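Local coordinates for protein aromatic-amino-acid aminotransferase (PDB 4F4E) that probably transfers amino groups between aromatic amino acids such as L-tyrosine and 2-oxoglutarate, using covalently bound pyridoxal 5'-phosphate as its cofactor, at residues N346-R351 with V410-I415; E242-D247 with A328-E333; L200-H205 with A249-F254; D339-M344 with R368-Y373. All coordinates share one frame; numbering follows the deposited sequence. Where two conformers were deposited one is given.

From the N terminus the chain first leaves the mixed sheet at 200-205 and reaches 242-247, the loop that runs into helix 249-256. Contact 3 closes when that helix packs back against 200-205. Contact 2 crosses it, because 242-247 waits for its partner 328-333 on the long helix 324-354. The same helix then supplies 339-344 to contact 4 and 346-351 to contact 1. These two also cross: 368-373 arrives before 410-415, on the C-terminal helix. Contacts 3 and 2 thus precede contacts 4 and 1, and helix 324-354 runs through three of the four, joining the region of the large cofactor-binding sheet to the C-terminal part of the fold.

Contact 1: N346-R351 with V410-I415; sequences NGLVER and VVANAI
A412 CB fits between two side chains of the neighbouring helix: L348 CD1 and R351 CB each lie 3.8 Å from A412 CB. With CG anti to the backbone N (chi1 -178°), the leucine swings its tip across to the partner helix, although its first bond does not aim there; L348 CD1 also lies 4.3 Å from I415 CD1. R351 touches with the aliphatic root of its chain, CB first and CD close behind, while the extended chain carries the guanidinium past the alanine. There R351 NH1 donates to G347 O at 3.1 Å. That oxygen lies in the guanidinium plane, but NH1 stands above the plane of the carbonyl, on the face opposite to R351 N, which also donates to G347 O. Two bonds therefore grip one carbonyl, and a salt bridge from NE to D409 fixes the other part of the group. The helix segments cross at -39°, with axes 9.8 Å apart and L348 level with A412. The chemistry is that of an apolar seam, L348 of one helix against A412 and I415 of the other, edged by R351, whose charge is engaged away from the alanine.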
loop_
_atom_site.group_PDB
_atom_site.type_symbol
_atom_site.label_atom_id
_atom_site.label_comp_id
_atom_site.label_asym_id
_atom_site.label_seq_id
_atom_site.Cartn_x
_atom_site.Cartn_y
_atom_site.Cartn_z
ATOM N N ASN A 346 27.333 2.415 -24.850
ATOM C CA ASN A 346 28.572 2.498 -25.632
ATOM C C ASN A 346 28.273 2.533 -27.136
ATOM O O ASN A 346 29.005 3.205 -27.892
ATOM C CB ASN A 346 29.560 1.375 -25.363
ATOM C CG ASN A 346 30.906 1.657 -26.014
ATOM O OD1 ASN A 346 31.458 2.776 -25.890
ATOM N ND2 ASN A 346 31.406 0.698 -26.775
ATOM N N GLY A 347 27.241 1.805 -27.541
ATOM C CA GLY A 347 26.838 1.810 -28.950
ATOM C C GLY A 347 26.391 3.198 -29.375
ATOM O O GLY A 347 26.676 3.612 -30.486
ATOM N N LEU A 348 25.686 3.928 -28.507
ATOM C CA LEU A 348 25.259 5.287 -28.843
ATOM C C LEU A 348 26.471 6.194 -28.942
ATOM O O LEU A 348 26.645 6.968 -29.907
ATOM C CB LEU A 348 24.227 5.822 -27.849
ATOM C CG LEU A 348 23.632 7.227 -28.080
ATOM C CD1 LEU A 348 22.856 7.353 -29.403
ATOM C CD2 LEU A 348 22.767 7.626 -26.898
ATOM N N VAL A 349 27.376 6.092 -27.968
ATOM C CA VAL A 349 28.587 6.904 -28.032
ATOM C C VAL A 349 29.387 6.653 -29.313
ATOM O O VAL A 349 29.776 7.596 -29.999
ATOM C CB VAL A 349 29.483 6.638 -26.807
ATOM C CG1 VAL A 349 30.776 7.439 -26.923
ATOM C CG2 VAL A 349 28.722 7.018 -25.506
ATOM N N GLU A 350 29.603 5.384 -29.644
ATOM C CA GLU A 350 30.374 5.055 -30.849
ATOM C C GLU A 350 29.718 5.648 -32.104
ATOM O O GLU A 350 30.408 6.181 -32.994
ATOM C CB GLU A 350 30.486 3.550 -31.062
ATOM C CG GLU A 350 31.365 2.742 -30.119
ATOM C CD GLU A 350 31.042 1.228 -30.204
ATOM O OE1 GLU A 350 29.938 0.841 -30.685
ATOM O OE2 GLU A 350 31.892 0.414 -29.786
ATOM N N ARG A 351 28.403 5.487 -32.202
ATOM C CA ARG A 351 27.667 5.929 -33.374
ATOM C C ARG A 351 27.675 7.439 -33.554
ATOM O O ARG A 351 27.799 7.925 -34.682
ATOM C CB ARG A 351 26.231 5.399 -33.317
ATOM C CG ARG A 351 26.166 3.912 -33.605
ATOM C CD ARG A 351 24.836 3.354 -33.170
ATOM N NE ARG A 351 24.634 1.997 -33.626
ATOM C CZ ARG A 351 25.283 0.938 -33.159
ATOM N NH1 ARG A 351 26.177 1.029 -32.174
ATOM N NH2 ARG A 351 25.040 -0.236 -33.686
ATOM N N VAL A 410 18.365 3.866 -35.402
ATOM C CA VAL A 410 17.325 4.839 -35.689
ATOM C C VAL A 410 17.470 6.073 -34.789
ATOM O O VAL A 410 17.496 7.225 -35.252
ATOM C CB VAL A 410 15.954 4.168 -35.567
ATOM C CG1 VAL A 410 14.847 5.199 -35.684
ATOM C CG2 VAL A 410 15.795 3.102 -36.678
ATOM N N VAL A 411 17.627 5.822 -33.484
ATOM C CA VAL A 411 17.762 6.882 -32.517
ATOM C C VAL A 411 19.056 7.675 -32.719
ATOM O O VAL A 411 19.042 8.936 -32.720
ATOM C CB VAL A 411 17.695 6.346 -31.062
ATOM C CG1 VAL A 411 18.110 7.422 -30.055
ATOM C CG2 VAL A 411 16.297 5.823 -30.730
ATOM N N ALA A 412 20.184 6.977 -32.901
ATOM C CA ALA A 412 21.456 7.652 -33.074
ATOM C C ALA A 412 21.459 8.541 -34.327
ATOM O O ALA A 412 21.933 9.687 -34.301
ATOM C CB ALA A 412 22.600 6.662 -33.152
ATOM N N ASN A 413 20.924 8.003 -35.419
ATOM C CA ASN A 413 20.865 8.746 -36.657
ATOM C C ASN A 413 19.931 9.960 -36.530
ATOM O O ASN A 413 20.224 11.020 -37.073
ATOM C CB ASN A 413 20.439 7.837 -37.826
ATOM C CG ASN A 413 21.503 6.809 -38.182
ATOM O OD1 ASN A 413 22.531 6.774 -37.512
ATOM N ND2 ASN A 413 21.268 5.987 -39.237
ATOM N N ALA A 414 18.812 9.808 -35.829
ATOM C CA ALA A 414 17.914 10.937 -35.600
ATOM C C ALA A 414 18.628 12.032 -34.798
ATOM O O ALA A 414 18.584 13.219 -35.150
ATOM C CB ALA A 414 16.647 10.492 -34.919
ATOM N N ILE A 415 19.343 11.643 -33.752
ATOM C CA ILE A 415 20.106 12.610 -32.949
ATOM C C ILE A 415 21.155 13.321 -33.782
ATOM O O ILE A 415 21.274 14.564 -33.746
ATOM C CB ILE A 415 20.707 11.946 -31.697
ATOM C CG1 ILE A 415 19.591 11.529 -30.726
ATOM C CG2 ILE A 415 21.700 12.880 -30.984
ATOM C CD1 ILE A 415 20.018 10.631 -29.589
#

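Contact 2: E242-D247 with A328-E333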
loop_
_atom_site.group_PDB
_atom_site.type_symbol
_atom_site.label_atom_id
_atom_site.label_comp_id
_atom_site.label_asym_id
_atom_site.label_seq_id
_atom_site.Cartn_x
_atom_site.Cartn_y
_atom_site.Cartn_z
ATOM N N GLU A 242 27.269 -1.304 -10.926
ATOM C CA GLU A 242 28.442 -2.153 -11.114
ATOM C C GLU A 242 28.163 -3.627 -10.823
ATOM O O GLU A 242 28.528 -4.526 -11.606
ATOM C CB GLU A 242 29.580 -1.652 -10.230
ATOM C CG GLU A 242 30.831 -2.516 -10.284
ATOM C CD GLU A 242 31.521 -2.484 -11.648
ATOM O OE1 GLU A 242 31.311 -1.537 -12.480
ATOM O OE2 GLU A 242 32.326 -3.420 -11.879
ATOM N N SER A 243 27.596 -3.888 -9.660
ATOM C CA SER A 243 27.252 -5.240 -9.244
ATOM C C SER A 243 26.303 -5.121 -8.081
ATOM O O SER A 243 26.195 -4.070 -7.477
ATOM C CB SER A 243 28.490 -6.021 -8.798
ATOM O OG SER A 243 29.089 -5.411 -7.643
ATOM N N ILE A 244 25.648 -6.216 -7.725
ATOM C CA ILE A 244 24.744 -6.179 -6.564
ATOM C C ILE A 244 25.439 -5.694 -5.307
ATOM O O ILE A 244 24.940 -4.775 -4.647
ATOM C CB ILE A 244 24.050 -7.527 -6.353
ATOM C CG1 ILE A 244 23.033 -7.754 -7.470
ATOM C CG2 ILE A 244 23.350 -7.608 -5.004
ATOM C CD1 ILE A 244 22.735 -9.221 -7.748
ATOM N N GLU A 245 26.604 -6.269 -5.006
ATOM C CA GLU A 245 27.359 -5.899 -3.829
ATOM C C GLU A 245 27.951 -4.475 -3.924
ATOM O O GLU A 245 27.816 -3.700 -2.988
ATOM C CB GLU A 245 28.455 -6.951 -3.509
ATOM C CG GLU A 245 27.874 -8.305 -3.061
ATOM C CD GLU A 245 27.109 -8.240 -1.707
ATOM O OE1 GLU A 245 27.793 -8.020 -0.662
ATOM O OE2 GLU A 245 25.835 -8.424 -1.686
ATOM N N ALA A 246 28.558 -4.114 -5.052
ATOM C CA ALA A 246 29.210 -2.815 -5.178
ATOM C C ALA A 246 28.171 -1.693 -5.116
ATOM O O ALA A 246 28.451 -0.589 -4.611
ATOM C CB ALA A 246 30.014 -2.696 -6.487
ATOM N N ASP A 247 26.983 -1.958 -5.635
ATOM C CA ASP A 247 25.953 -0.911 -5.698
ATOM C C ASP A 247 25.430 -0.553 -4.323
ATOM O O ASP A 247 24.770 0.501 -4.171
ATOM C CB ASP A 247 24.793 -1.343 -6.601
ATOM C CG ASP A 247 25.151 -1.335 -8.096
ATOM O OD1 ASP A 247 26.307 -0.918 -8.420
ATOM O OD2 ASP A 247 24.276 -1.699 -8.939
ATOM N N ALA A 328 20.782 -17.493 -8.053
ATOM C CA ALA A 328 21.808 -17.442 -9.105
ATOM C C ALA A 328 21.196 -17.059 -10.449
ATOM O O ALA A 328 21.788 -16.297 -11.245
ATOM C CB ALA A 328 22.586 -18.786 -9.159
ATOM N N SER A 329 19.984 -17.562 -10.734
ATOM C CA SER A 329 19.301 -17.205 -11.966
ATOM C C SER A 329 19.001 -15.695 -11.989
ATOM O O SER A 329 19.213 -15.027 -12.991
ATOM C CB SER A 329 17.977 -18.009 -12.087
ATOM O OG SER A 329 17.166 -17.494 -13.125
ATOM N N TRP A 330 18.484 -15.179 -10.864
ATOM C CA TRP A 330 18.246 -13.743 -10.717
ATOM C C TRP A 330 19.521 -12.922 -10.958
ATOM O O TRP A 330 19.515 -11.951 -11.737
ATOM C CB TRP A 330 17.678 -13.504 -9.340
ATOM C CG TRP A 330 17.603 -12.057 -9.027
ATOM C CD1 TRP A 330 16.915 -11.075 -9.730
ATOM C CD2 TRP A 330 18.268 -11.392 -7.940
ATOM N NE1 TRP A 330 17.126 -9.858 -9.141
ATOM C CE2 TRP A 330 17.926 -9.986 -8.050
ATOM C CE3 TRP A 330 19.092 -11.812 -6.876
ATOM C CZ2 TRP A 330 18.381 -9.026 -7.125
ATOM C CZ3 TRP A 330 19.553 -10.836 -5.962
ATOM C CH2 TRP A 330 19.209 -9.476 -6.091
ATOM N N VAL A 331 20.618 -13.337 -10.329
ATOM C CA VAL A 331 21.928 -12.597 -10.393
ATOM C C VAL A 331 22.371 -12.547 -11.851
ATOM O O VAL A 331 22.779 -11.481 -12.383
ATOM C CB VAL A 331 23.005 -13.244 -9.475
ATOM C CG1 VAL A 331 24.378 -12.694 -9.782
ATOM C CG2 VAL A 331 22.659 -12.982 -8.020
ATOM N N GLN A 332 22.216 -13.674 -12.532
ATOM C CA GLN A 332 22.625 -13.752 -13.912
ATOM C C GLN A 332 21.812 -12.838 -14.796
ATOM O O GLN A 332 22.362 -12.076 -15.601
ATOM C CB GLN A 332 22.532 -15.195 -14.410
ATOM C CG GLN A 332 22.970 -15.389 -15.858
ATOM C CD GLN A 332 23.062 -16.861 -16.202
ATOM O OE1 GLN A 332 24.153 -17.400 -16.429
ATOM N NE2 GLN A 332 21.937 -17.528 -16.203
ATOM N N GLU A 333 20.495 -12.896 -14.636
ATOM C CA GLU A 333 19.611 -12.111 -15.463
ATOM C C GLU A 333 19.724 -10.592 -15.201
ATOM O O GLU A 333 19.718 -9.805 -16.142
ATOM C CB GLU A 333 18.149 -12.605 -15.387
ATOM C CG GLU A 333 17.300 -11.952 -16.461
ATOM C CD GLU A 333 15.951 -12.609 -16.717
ATOM O OE1 GLU A 333 15.257 -12.084 -17.629
ATOM O OE2 GLU A 333 15.564 -13.582 -16.032
#
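I244 is the one residue of 242-247 that reaches helix segment 328-333, laying its CD1 over a face of the W330 ring. The turn that presents it is built in sequence. The backbone N of E242 gives a straight bond of 2.7 Å to D247 OD1, on that oxygen's syn lone pair, and closes the turn end to start. S243 follows with an ST motif: S243 OG accepts from A246 N at 2.9 Å. I244 comes next and points at the helix. Its CG1 is anti to the carbonyl carbon (chi1 -70°) and the chain runs on nearly extended, which pushes CD1 forward as the leading atom. I244 CD1 stands 4.2 Å from the centroid of the six-membered ring of W330, 25° off the normal, a CH-pi contact centred on the CZ3-CH2 side. It meets V331 as well, with I244 CD1 3.8 Å from V331 CG2. E245 reaches on toward helix 249-256, where its OE1 forms a salt bridge with R252. D247 ends the segment, its OD2 accepting from the backbone N of G239 and of G241, so the carboxylate ties both arms of the turn. W330 NE1 donates to S270 O and the indole stacks on F271, the two residues that follow K269, the lysine that carries the pyridoxal phosphate. Helices 70-81 and 312-322 pack against the same indole, and the contact thus joins the loop between strand 230-235 and helix 249-256 to helix 324-354.

Contact 3: L200-H205 with A249-F254. With EDO (1,2-ethanediol), chain C.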
loop_
_atom_site.group_PDB
_atom_site.type_symbol
_atom_site.label_atom_id
_atom_site.label_comp_id
_atom_site.label_asym_id
_atom_site.label_seq_id
_atom_site.Cartn_x
_atom_site.Cartn_y
_atom_site.Cartn_z
ATOM N N LEU A 200 19.526 10.798 -0.547
ATOM C CA LEU A 200 20.716 10.462 -1.299
ATOM C C LEU A 200 20.457 9.206 -2.129
ATOM O O LEU A 200 20.107 8.142 -1.575
ATOM C CB LEU A 200 21.867 10.189 -0.315
ATOM C CG LEU A 200 22.333 11.405 0.498
ATOM C CD1 LEU A 200 23.091 11.011 1.796
ATOM C CD2 LEU A 200 23.210 12.289 -0.399
ATOM N N HIS A 201 20.612 9.333 -3.452
ATOM C CA HIS A 201 20.570 8.164 -4.319
ATOM C C HIS A 201 21.792 7.309 -4.112
ATOM O O HIS A 201 22.942 7.779 -4.225
ATOM C CB HIS A 201 20.498 8.588 -5.782
ATOM C CG HIS A 201 19.303 9.452 -6.134
ATOM N ND1 HIS A 201 18.399 9.075 -7.067
ATOM C CD2 HIS A 201 18.925 10.728 -5.701
ATOM C CE1 HIS A 201 17.470 10.060 -7.217
ATOM N NE2 HIS A 201 17.805 11.088 -6.392
ATOM N N ALA A 202 21.601 6.007 -3.917
ATOM C CA ALA A 202 22.738 5.155 -3.627
ATOM C C ALA A 202 23.636 5.008 -4.839
ATOM O O ALA A 202 24.842 4.823 -4.701
ATOM C CB ALA A 202 22.301 3.764 -3.130
ATOM N N CYS A 203 23.010 4.994 -6.013
ATOM C CA CYS A 203 23.665 4.775 -7.300
ATOM C C CYS A 203 22.598 4.908 -8.384
ATOM O O CYS A 203 21.401 4.964 -8.096
ATOM C CB CYS A 203 24.348 3.403 -7.410
ATOM S SG CYS A 203 23.315 1.942 -7.392
ATOM N N CYS A 204 23.033 4.982 -9.629
ATOM C CA CYS A 204 22.095 5.011 -10.752
ATOM C C CYS A 204 21.133 6.168 -10.605
ATOM O O CYS A 204 19.887 6.011 -10.600
ATOM C CB CYS A 204 21.366 3.694 -10.881
ATOM S SG CYS A 204 22.454 2.292 -11.292
ATOM N N HIS A 205 21.714 7.354 -10.448
ATOM C CA HIS A 205 20.941 8.577 -10.214
ATOM C C HIS A 205 19.776 8.721 -11.150
ATOM O O HIS A 205 19.917 8.565 -12.360
ATOM C CB HIS A 205 21.829 9.836 -10.274
ATOM C CG HIS A 205 21.129 11.066 -9.800
ATOM N ND1 HIS A 205 20.568 11.989 -10.675
ATOM C CD2 HIS A 205 20.789 11.499 -8.495
ATOM C CE1 HIS A 205 19.978 12.954 -9.950
ATOM N NE2 HIS A 205 20.076 12.658 -8.639
ATOM N N ALA A 249 27.435 -0.009 -1.853
ATOM C CA ALA A 249 28.602 0.582 -1.153
ATOM C C ALA A 249 28.236 1.786 -0.308
ATOM O O ALA A 249 28.635 1.889 0.837
ATOM C CB ALA A 249 29.706 0.908 -2.146
ATOM N N ALA A 250 27.453 2.686 -0.869
ATOM C CA ALA A 250 27.070 3.905 -0.164
ATOM C C ALA A 250 26.288 3.614 1.097
ATOM O O ALA A 250 26.509 4.245 2.125
ATOM C CB ALA A 250 26.283 4.839 -1.084
ATOM N N VAL A 251 25.389 2.612 1.042
ATOM C CA VAL A 251 24.602 2.238 2.212
ATOM C C VAL A 251 25.542 1.710 3.306
ATOM O O VAL A 251 25.464 2.129 4.463
ATOM C CB VAL A 251 23.522 1.176 1.839
ATOM C CG1 VAL A 251 22.824 0.663 3.075
ATOM C CG2 VAL A 251 22.537 1.723 0.812
ATOM N N ARG A 252 26.518 0.876 2.910
ATOM C CA ARG A 252 27.468 0.270 3.830
ATOM C C ARG A 252 28.440 1.264 4.469
ATOM O O ARG A 252 28.793 1.088 5.647
ATOM C CB ARG A 252 28.213 -0.878 3.129
ATOM C CG ARG A 252 27.199 -1.972 2.742
ATOM C CD ARG A 252 27.817 -3.194 2.087
ATOM N NE ARG A 252 26.737 -4.045 1.536
ATOM C CZ ARG A 252 26.910 -5.228 0.926
ATOM N NH1 ARG A 252 28.093 -5.773 0.798
ATOM N NH2 ARG A 252 25.875 -5.905 0.473
ATOM N N LEU A 253 28.809 2.305 3.716
ATOM C CA LEU A 253 29.678 3.385 4.219
ATOM C C LEU A 253 28.983 4.120 5.354
ATOM O O LEU A 253 29.617 4.435 6.360
ATOM C CB LEU A 253 30.046 4.385 3.103
ATOM C CG LEU A 253 31.134 3.896 2.137
ATOM C CD1 LEU A 253 31.310 4.724 0.829
ATOM C CD2 LEU A 253 32.454 3.830 2.885
ATOM N N PHE A 254 27.681 4.380 5.180
ATOM C CA PHE A 254 26.893 5.031 6.241
ATOM C C PHE A 254 26.721 4.090 7.422
ATOM O O PHE A 254 26.800 4.523 8.578
ATOM C CB PHE A 254 25.537 5.536 5.752
ATOM C CG PHE A 254 25.613 6.854 5.013
ATOM C CD1 PHE A 254 25.600 8.021 5.694
ATOM C CD2 PHE A 254 25.692 6.883 3.656
ATOM C CE1 PHE A 254 25.666 9.223 5.032
ATOM C CE2 PHE A 254 25.760 8.089 2.969
ATOM C CZ PHE A 254 25.753 9.265 3.679
HETATM C C1 EDO C . 22.933 12.187 -4.828
HETATM O O1 EDO C . 21.738 11.762 -4.219
HETATM C C2 EDO C . 24.049 11.132 -4.792
HETATM O O2 EDO C . 23.730 10.029 -5.592
HETATM O O HOH W 1 26.233 2.619 -3.481
#
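L200 and F254 meet at about a right angle, L200 CD1 placed 3.7 Å from F254 CZ at the far end of the ring. Both side chains have CG anti to the carbonyl carbon and lean toward each other between the strand end and the helix. One turn earlier on the helix, A250 aims its CB at the backbone of A202, and A250 CB lies 3.9 Å from A202 O. The methyl of A202 faces V251 more loosely. Water joins the two backbones: it donates to A202 O and accepts from A250 N, 2.9 Å in each case, and so serves an N-H in the first turn of the helix. H201, next along the strand, points the other way. H205 CD2 sits over the centre of the H201 ring, 3.4 Å above the plane, while H201 NE2 is hydrogen-bonded to S152 OG. On this side an ethanediol, probably from the crystallisation liquor, takes up both backbone polar groups of H201: H201 N donates to its O1 at 2.8 Å, and its O2 donates to H201 O. O1 also lies near the plane of the imidazole at its edge, and Y170 OH holds the diol too. L200 and A202, by contrast, make backbone bonds to the parallel neighbour, strand 230-235, which precedes helix 249-256. Facing that helix, the strand end offers alkyl groups plus one carbonyl, and the chemistry implies hydrophobic burial in which a single water satisfies polar backbone atoms on both sides.

Contact 4: D339-M344 with R368-Y373; sequences DRIRAM and RGMFSY
I341 lays its branched side chain over the peptide backbone of G369, with I341 CG2 resting 3.4 Å from G369 O. The beta-branch serves both neighbours at once. Its CG2 is anti to the backbone N and covers the glycine carbonyl, whereas CG1, anti to the carbonyl carbon (chi1 -65°), carries I341 CD1 on to M370 CG at a looser 4.5 Å. G369 adopts phi 96° and psi -157°, a backbone conformation open to glycine, just ahead of the strand. M370 directs its CB away from the helix, and M370 CB stands 3.9 Å above one face of the F371 ring, toward the rim. The contact from I341 therefore falls on the near flank of the methionine, at CG. Polar bonds hold the same strip from the helix side: R345 NH2 donates to G369 O and F371 O, and its NH1 bonds to S372 OG. The carbonyl covered by the isoleucine methyl is thus satisfied. Two arginines also come near each other, R342 NH2 and R368 NH1 being 5.8 Å apart, but each has an acid, E242 for R342 and D211 for R368, which would probably offset their like charges. G369 CA also packs against C204 SG. Segment 368-373 thus lies between helix 324-354 and the turn after strand 197-201, and its second half, strand 371-373, pairs antiparallel with strand 397-399.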
loop_
_atom_site.group_PDB
_atom_site.type_symbol
_atom_site.label_atom_id
_atom_site.label_comp_id
_atom_site.label_asym_id
_atom_site.label_seq_id
_atom_site.Cartn_x
_atom_site.Cartn_y
_atom_site.Cartn_z
ATOM N N ASP A 339 24.321 -5.249 -18.238
ATOM C CA ASP A 339 25.261 -5.251 -19.356
ATOM C C ASP A 339 24.614 -4.767 -20.651
ATOM O O ASP A 339 25.305 -4.172 -21.493
ATOM C CB ASP A 339 25.835 -6.647 -19.542
ATOM C CG ASP A 339 26.864 -7.043 -18.435
ATOM O OD1 ASP A 339 27.390 -6.225 -17.651
ATOM O OD2 ASP A 339 27.157 -8.221 -18.424
ATOM N N ARG A 340 23.320 -5.035 -20.852
ATOM C CA ARG A 340 22.664 -4.559 -22.087
ATOM C C ARG A 340 22.600 -3.044 -22.085
ATOM O O ARG A 340 22.873 -2.419 -23.089
ATOM C CB ARG A 340 21.267 -5.125 -22.317
ATOM C CG ARG A 340 20.831 -4.882 -23.755
ATOM C CD ARG A 340 19.336 -4.892 -23.906
ATOM N NE ARG A 340 18.715 -3.763 -23.239
ATOM C CZ ARG A 340 17.411 -3.651 -23.076
ATOM N NH1 ARG A 340 16.600 -4.623 -23.531
ATOM N NH2 ARG A 340 16.924 -2.584 -22.470
ATOM N N ILE A 341 22.285 -2.446 -20.942
ATOM C CA ILE A 341 22.293 -0.993 -20.837
ATOM C C ILE A 341 23.650 -0.413 -21.195
ATOM O O ILE A 341 23.736 0.573 -21.908
ATOM C CB ILE A 341 21.827 -0.497 -19.440
ATOM C CG1 ILE A 341 20.356 -0.856 -19.186
ATOM C CG2 ILE A 341 22.076 1.016 -19.301
ATOM C CD1 ILE A 341 19.975 -0.689 -17.686
ATOM N N ARG A 342 24.709 -1.012 -20.672
ATOM C CA ARG A 342 26.075 -0.577 -20.962
ATOM C C ARG A 342 26.378 -0.694 -22.462
ATOM O O ARG A 342 27.062 0.160 -23.028
ATOM C CB ARG A 342 27.065 -1.438 -20.190
ATOM C CG ARG A 342 27.095 -1.226 -18.689
ATOM C CD ARG A 342 28.165 -2.090 -18.042
ATOM N NE ARG A 342 28.311 -1.851 -16.603
ATOM C CZ ARG A 342 29.200 -2.477 -15.834
ATOM N NH1 ARG A 342 30.022 -3.405 -16.341
ATOM N NH2 ARG A 342 29.305 -2.159 -14.559
ATOM N N ALA A 343 25.891 -1.761 -23.078
ATOM C CA ALA A 343 26.136 -1.986 -24.517
ATOM C C ALA A 343 25.441 -0.864 -25.329
ATOM O O ALA A 343 25.972 -0.374 -26.358
ATOM C CB ALA A 343 25.578 -3.334 -24.946
ATOM N N MET A 344 24.267 -0.461 -24.861
ATOM C CA MET A 344 23.488 0.580 -25.559
ATOM C C MET A 344 24.153 1.924 -25.362
ATOM O O MET A 344 24.254 2.716 -26.318
ATOM C CB MET A 344 22.021 0.603 -25.099
ATOM C CG MET A 344 21.198 -0.612 -25.477
ATOM S SD MET A 344 21.109 -0.889 -27.256
ATOM C CE MET A 344 22.453 -2.036 -27.513
ATOM N N ARG A 368 25.253 6.163 -15.365
ATOM C CA ARG A 368 24.871 4.794 -15.005
ATOM C C ARG A 368 23.402 4.659 -14.682
ATOM O O ARG A 368 22.792 5.565 -14.136
ATOM C CB ARG A 368 25.639 4.323 -13.761
ATOM C CG ARG A 368 27.126 4.387 -13.918
ATOM C CD ARG A 368 27.819 3.432 -12.963
ATOM N NE ARG A 368 27.551 3.857 -11.627
ATOM C CZ ARG A 368 27.882 3.190 -10.534
ATOM N NH1 ARG A 368 28.589 2.058 -10.594
ATOM N NH2 ARG A 368 27.570 3.726 -9.372
ATOM N N GLY A 369 22.879 3.472 -14.942
ATOM C CA GLY A 369 21.508 3.105 -14.630
ATOM C C GLY A 369 20.629 3.292 -15.832
ATOM O O GLY A 369 21.106 3.310 -16.983
ATOM N N MET A 370 19.339 3.454 -15.583
ATOM C CA MET A 370 18.372 3.456 -16.668
ATOM C C MET A 370 18.305 4.789 -17.428
ATOM O O MET A 370 17.732 4.845 -18.505
ATOM C CB MET A 370 16.985 3.158 -16.129
ATOM C CG MET A 370 16.964 1.789 -15.505
ATOM S SD MET A 370 15.308 1.122 -15.610
ATOM C CE MET A 370 15.709 -0.348 -14.671
ATOM N N PHE A 371 18.839 5.851 -16.841
ATOM C CA PHE A 371 18.706 7.207 -17.420
ATOM C C PHE A 371 20.001 7.890 -17.759
ATOM O O PHE A 371 21.062 7.629 -17.158
ATOM C CB PHE A 371 17.960 8.119 -16.442
ATOM C CG PHE A 371 16.666 7.554 -16.031
ATOM C CD1 PHE A 371 15.591 7.584 -16.893
ATOM C CD2 PHE A 371 16.542 6.930 -14.805
ATOM C CE1 PHE A 371 14.411 6.993 -16.553
ATOM C CE2 PHE A 371 15.360 6.351 -14.433
ATOM C CZ PHE A 371 14.279 6.372 -15.305
ATOM N N SER A 372 19.897 8.829 -18.695
ATOM C CA SER A 372 20.958 9.803 -18.938
ATOM C C SER A 372 20.332 11.149 -19.249
ATOM O O SER A 372 19.266 11.232 -19.872
ATOM C CB SER A 372 21.843 9.387 -20.126
ATOM O OG SER A 372 23.071 8.802 -19.682
ATOM N N TYR A 373 20.988 12.205 -18.792
ATOM C CA TYR A 373 20.709 13.547 -19.300
ATOM C C TYR A 373 21.538 13.703 -20.582
ATOM O O TYR A 373 22.786 13.869 -20.538
ATOM C CB TYR A 373 21.025 14.613 -18.243
ATOM C CG TYR A 373 19.786 15.085 -17.461
ATOM C CD1 TYR A 373 18.737 14.230 -17.169
ATOM C CD2 TYR A 373 19.671 16.407 -17.039
ATOM C CE1 TYR A 373 17.590 14.680 -16.528
ATOM C CE2 TYR A 373 18.544 16.863 -16.368
ATOM C CZ TYR A 373 17.511 15.990 -16.085
ATOM O OH TYR A 373 16.376 16.421 -15.425
#